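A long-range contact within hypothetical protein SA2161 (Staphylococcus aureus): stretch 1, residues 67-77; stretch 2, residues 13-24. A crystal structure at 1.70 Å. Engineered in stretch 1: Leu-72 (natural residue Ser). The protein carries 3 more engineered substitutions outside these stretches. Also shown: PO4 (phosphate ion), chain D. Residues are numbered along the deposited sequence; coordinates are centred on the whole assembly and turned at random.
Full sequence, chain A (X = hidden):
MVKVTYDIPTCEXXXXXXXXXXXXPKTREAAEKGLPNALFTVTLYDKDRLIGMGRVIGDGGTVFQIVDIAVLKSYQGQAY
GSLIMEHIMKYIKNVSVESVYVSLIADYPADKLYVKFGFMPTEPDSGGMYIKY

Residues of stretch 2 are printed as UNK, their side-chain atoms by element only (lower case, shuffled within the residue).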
# COMPACT_ATOMS: atom_id res chain seq x y z
N VAL A 67 1.40 -7.20 0.20
CA VAL A 67 0.01 -7.59 0.43
C VAL A 67 -0.18 -9.06 0.08
O VAL A 67 0.66 -9.62 -0.61
CB VAL A 67 -1.00 -6.72 -0.40
CG1 VAL A 67 -0.93 -5.23 0.00
CG2 VAL A 67 -0.83 -6.90 -1.96
N ASP A 68 -1.26 -9.67 0.57
CA ASP A 68 -1.63 -11.04 0.15
C ASP A 68 -0.56 -12.07 0.44
O ASP A 68 -0.32 -12.97 -0.38
CB ASP A 68 -1.99 -11.06 -1.34
CG ASP A 68 -3.36 -10.51 -1.61
OD1 ASP A 68 -4.23 -10.68 -0.73
OD2 ASP A 68 -3.60 -9.90 -2.65
N ILE A 69 0.09 -11.97 1.61
CA ILE A 69 1.02 -13.04 2.01
C ILE A 69 0.17 -14.19 2.53
O ILE A 69 -0.33 -14.15 3.67
CB ILE A 69 2.02 -12.55 3.08
CG1 ILE A 69 2.77 -11.32 2.54
CG2 ILE A 69 3.03 -13.68 3.47
CD1 ILE A 69 3.62 -11.58 1.36
N ALA A 70 0.00 -15.22 1.70
CA ALA A 70 -0.97 -16.27 2.00
C ALA A 70 -0.27 -17.59 1.84
O ALA A 70 0.23 -17.89 0.75
CB ALA A 70 -2.12 -16.19 1.02
N VAL A 71 -0.26 -18.40 2.89
CA VAL A 71 0.29 -19.76 2.82
C VAL A 71 -0.81 -20.68 3.34
O VAL A 71 -1.40 -20.40 4.38
CB VAL A 71 1.59 -19.87 3.71
CG1 VAL A 71 2.03 -21.33 3.88
CG2 VAL A 71 2.73 -18.94 3.16
N LEU A 72 -1.10 -21.78 2.64
CA LEU A 72 -2.08 -22.76 3.14
C LEU A 72 -1.88 -23.07 4.61
O LEU A 72 -0.74 -23.29 5.06
CB LEU A 72 -2.01 -24.06 2.36
CG LEU A 72 -2.42 -23.96 0.90
CD1 LEU A 72 -2.15 -25.32 0.26
CD2 LEU A 72 -3.91 -23.61 0.83
N LYS A 73 -2.99 -23.12 5.35
CA LYS A 73 -2.90 -23.47 6.77
C LYS A 73 -2.09 -24.77 6.95
O LYS A 73 -1.21 -24.83 7.81
CB LYS A 73 -4.30 -23.61 7.33
CG LYS A 73 -4.60 -22.76 8.57
CD LYS A 73 -4.11 -21.32 8.51
CE LYS A 73 -4.16 -20.66 9.92
NZ LYS A 73 -3.34 -19.40 10.07
N SER A 74 -2.33 -25.75 6.09
CA SER A 74 -1.67 -27.06 6.21
C SER A 74 -0.16 -27.00 5.90
O SER A 74 0.57 -27.92 6.28
CB SER A 74 -2.36 -28.12 5.34
OG SER A 74 -2.32 -27.73 3.98
N TYR A 75 0.29 -25.93 5.24
CA TYR A 75 1.71 -25.70 4.93
C TYR A 75 2.38 -24.64 5.81
O TYR A 75 3.58 -24.33 5.61
CB TYR A 75 1.84 -25.29 3.47
CG TYR A 75 1.72 -26.45 2.50
CD1 TYR A 75 0.48 -27.00 2.18
CD2 TYR A 75 2.86 -26.99 1.89
CE1 TYR A 75 0.37 -28.06 1.31
CE2 TYR A 75 2.77 -28.05 1.01
CZ TYR A 75 1.51 -28.59 0.72
OH TYR A 75 1.41 -29.65 -0.18
N GLN A 76 1.64 -24.07 6.77
CA GLN A 76 2.20 -22.99 7.58
C GLN A 76 3.17 -23.56 8.63
O GLN A 76 3.16 -24.77 8.91
CB GLN A 76 1.08 -22.18 8.26
CG GLN A 76 0.40 -21.18 7.30
CD GLN A 76 -0.75 -20.40 7.95
OE1 GLN A 76 -1.57 -19.75 7.26
NE2 GLN A 76 -0.81 -20.43 9.25
N GLY A 77 4.03 -22.70 9.16
CA GLY A 77 4.91 -23.09 10.27
C GLY A 77 6.14 -23.85 9.85
O GLY A 77 6.77 -24.54 10.66
N UNK A 13 -7.31 -20.01 -8.10
CA UNK A 13 -6.18 -20.37 -7.20
C UNK A 13 -5.98 -19.28 -6.14
O UNK A 13 -5.77 -19.56 -4.95
c UNK A 13 -4.79 -21.96 -8.63
o UNK A 13 -5.66 -22.83 -8.37
o UNK A 13 -3.81 -22.18 -9.38
c UNK A 13 -4.89 -20.58 -7.99
N UNK A 14 -6.06 -18.02 -6.58
CA UNK A 14 -5.91 -16.87 -5.70
C UNK A 14 -6.96 -16.89 -4.61
O UNK A 14 -6.66 -16.82 -3.42
c UNK A 14 -4.88 -13.73 -5.16
c UNK A 14 -7.27 -13.70 -5.34
c UNK A 14 -6.13 -12.00 -4.07
c UNK A 14 -6.04 -14.32 -5.64
c UNK A 14 -4.91 -12.58 -4.39
o UNK A 14 -6.15 -10.85 -3.29
c UNK A 14 -5.96 -15.56 -6.50
c UNK A 14 -7.31 -12.55 -4.55
N UNK A 15 -8.23 -16.96 -5.03
CA UNK A 15 -9.32 -16.90 -4.08
C UNK A 15 -9.21 -18.09 -3.12
O UNK A 15 -9.42 -17.95 -1.90
c UNK A 15 -10.65 -16.93 -4.83
s UNK A 15 -10.95 -15.37 -5.71
N UNK A 16 -8.88 -19.26 -3.67
CA UNK A 16 -8.78 -20.50 -2.91
C UNK A 16 -7.65 -20.45 -1.90
O UNK A 16 -7.79 -20.93 -0.75
c UNK A 16 -8.58 -21.70 -3.83
N UNK A 17 -6.55 -19.83 -2.30
CA UNK A 17 -5.42 -19.71 -1.39
C UNK A 17 -5.74 -18.79 -0.23
O UNK A 17 -5.45 -19.13 0.92
c UNK A 17 -4.16 -19.31 -2.13
c UNK A 17 -2.93 -19.12 -1.26
c UNK A 17 -1.77 -18.69 -2.17
c UNK A 17 -2.60 -20.41 -0.48
N UNK A 18 -6.35 -17.64 -0.50
CA UNK A 18 -6.84 -16.76 0.57
C UNK A 18 -7.70 -17.51 1.59
O UNK A 18 -7.45 -17.46 2.78
c UNK A 18 -6.90 -14.42 -0.49
n UNK A 18 -6.92 -11.98 0.09
c UNK A 18 -6.96 -11.17 1.13
c UNK A 18 -7.75 -13.14 -0.13
c UNK A 18 -7.69 -15.62 -0.04
n UNK A 18 -6.09 -10.18 1.16
n UNK A 18 -7.86 -11.28 2.11
N UNK A 19 -8.73 -18.20 1.13
CA UNK A 19 -9.61 -18.91 2.06
C UNK A 19 -8.87 -19.97 2.88
O UNK A 19 -9.04 -20.10 4.13
c UNK A 19 -11.73 -18.32 0.91
c UNK A 19 -10.81 -19.49 1.28
c UNK A 19 -12.66 -18.64 -0.24
c UNK A 19 -11.56 -20.57 2.09
N UNK A 20 -8.06 -20.74 2.19
CA UNK A 20 -7.37 -21.84 2.85
C UNK A 20 -6.15 -21.44 3.65
O UNK A 20 -5.61 -22.27 4.39
c UNK A 20 -8.30 -23.69 1.51
o UNK A 20 -8.75 -24.52 2.30
c UNK A 20 -7.06 -22.93 1.86
n UNK A 20 -8.92 -23.36 0.40
N UNK A 21 -5.76 -20.17 3.53
CA UNK A 21 -4.79 -19.56 4.45
C UNK A 21 -5.47 -18.93 5.67
O UNK A 21 -4.78 -18.39 6.53
c UNK A 21 -3.95 -18.51 3.71
N UNK A 22 -6.80 -19.01 5.75
CA UNK A 22 -7.54 -18.46 6.89
C UNK A 22 -7.72 -16.96 6.78
O UNK A 22 -7.86 -16.28 7.80
N UNK A 23 -7.69 -16.44 5.55
CA UNK A 23 -7.88 -14.99 5.34
C UNK A 23 -9.25 -14.70 4.79
O UNK A 23 -9.91 -15.60 4.28
c UNK A 23 -4.36 -12.63 2.99
c UNK A 23 -5.43 -14.60 4.96
se UNK A 23 -4.06 -14.43 3.59
c UNK A 23 -6.83 -14.44 4.40
N UNK A 24 -9.67 -13.44 4.88
CA UNK A 24 -10.99 -13.08 4.37
C UNK A 24 -11.06 -13.30 2.86
O UNK A 24 -10.05 -13.10 2.16
o UNK A 24 -10.42 -10.77 4.09
c UNK A 24 -11.34 -11.64 4.71
P PO4 D . 4.32 -19.03 7.62
O1 PO4 D . 5.01 -17.94 8.41
O2 PO4 D . 5.34 -20.00 7.08
O3 PO4 D . 3.63 -18.38 6.43
O4 PO4 D . 3.37 -19.82 8.49

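Position 13 has two side-chain carbons, the second carrying two oxygens, and stays far from stretch 1: it is Asp-13, whose charge suits a partly exposed helical site. At position 14 one carbon leads to a six-carbon ring bearing an oxygen, which lies 2.8 Å from Asp-68 OD2. This is Tyr-14; its OH donates a hydrogen bond to that carboxylate, and the ring supplies the length to reach it.

Position 15, one carbon and a sulfur, is Cys-15, small and buried away from the contact. Position 16 has a single carbon and is Ala-16. Position 17 has four carbons forked at the second, the shape of leucine. Leu-17 sets CG 3.8 Å from Ala-70 CB and CD1 3.7 Å from CD2 of Leu-72, an engineered residue; its fork fills the space between helix and strand.

Position 18 runs through three carbons and a nitrogen to a carbon with two more nitrogens: Arg-18. Although its CA-to-CB bond points away, the long chain brings the guanidinium edge to Asp-68. NH2 lies 2.7 Å from Asp-68 OD1 in a salt bridge, NE donates to the same oxygen, and NH1 donates a hydrogen bond to the backbone O of position 24, 2.8 Å away.

Position 19, four carbons forked at the first with one arm two carbons long, is Ile-19, directed away from stretch 1. Position 20 has two carbons, the second with one oxygen and one nitrogen. Asn-20 turns its amide back to the helix, ND2 donating to Ala-16 O at 2.9 Å, while its CB packs 3.4 Å from Leu-72 CD2.

Position 21 has one carbon, 3.2 Å from Val-71 O. Ala-21 suits so close an approach, its CB also lying 4.0 Å from Ala-70 CB. Position 22 has no side chain and positive phi, which favours glycine; Gly-22 leaves the helix in a Schellman motif, and an ideal CB would lie 3.7 Å from Lys-73 CE.

Position 23 is unbranched: two carbons, selenium, carbon. It is Met-23, as selenomethionine, with SE 3.7 Å from Ala-70 CB. Position 24, one carbon and an oxygen, is Ser-24, its hydroxyl bonded elsewhere in the structure.

The contact joins three elements. Buried Asp-68 gathers Tyr-14 and Arg-18, so the arginine's charge is matched by the carboxylate. Next, Ala-70 packs among Leu-17, Ala-21 and Met-23, small enough to let helix and strand axes approach to 7.3 Å. Finally, Lys-73 N donates to Asn-20 O at 2.9 Å, a nearly straight bond that ties the backbone after the strand to the helix's end.

Stretch 2 13-24: DYCALRINAGMS
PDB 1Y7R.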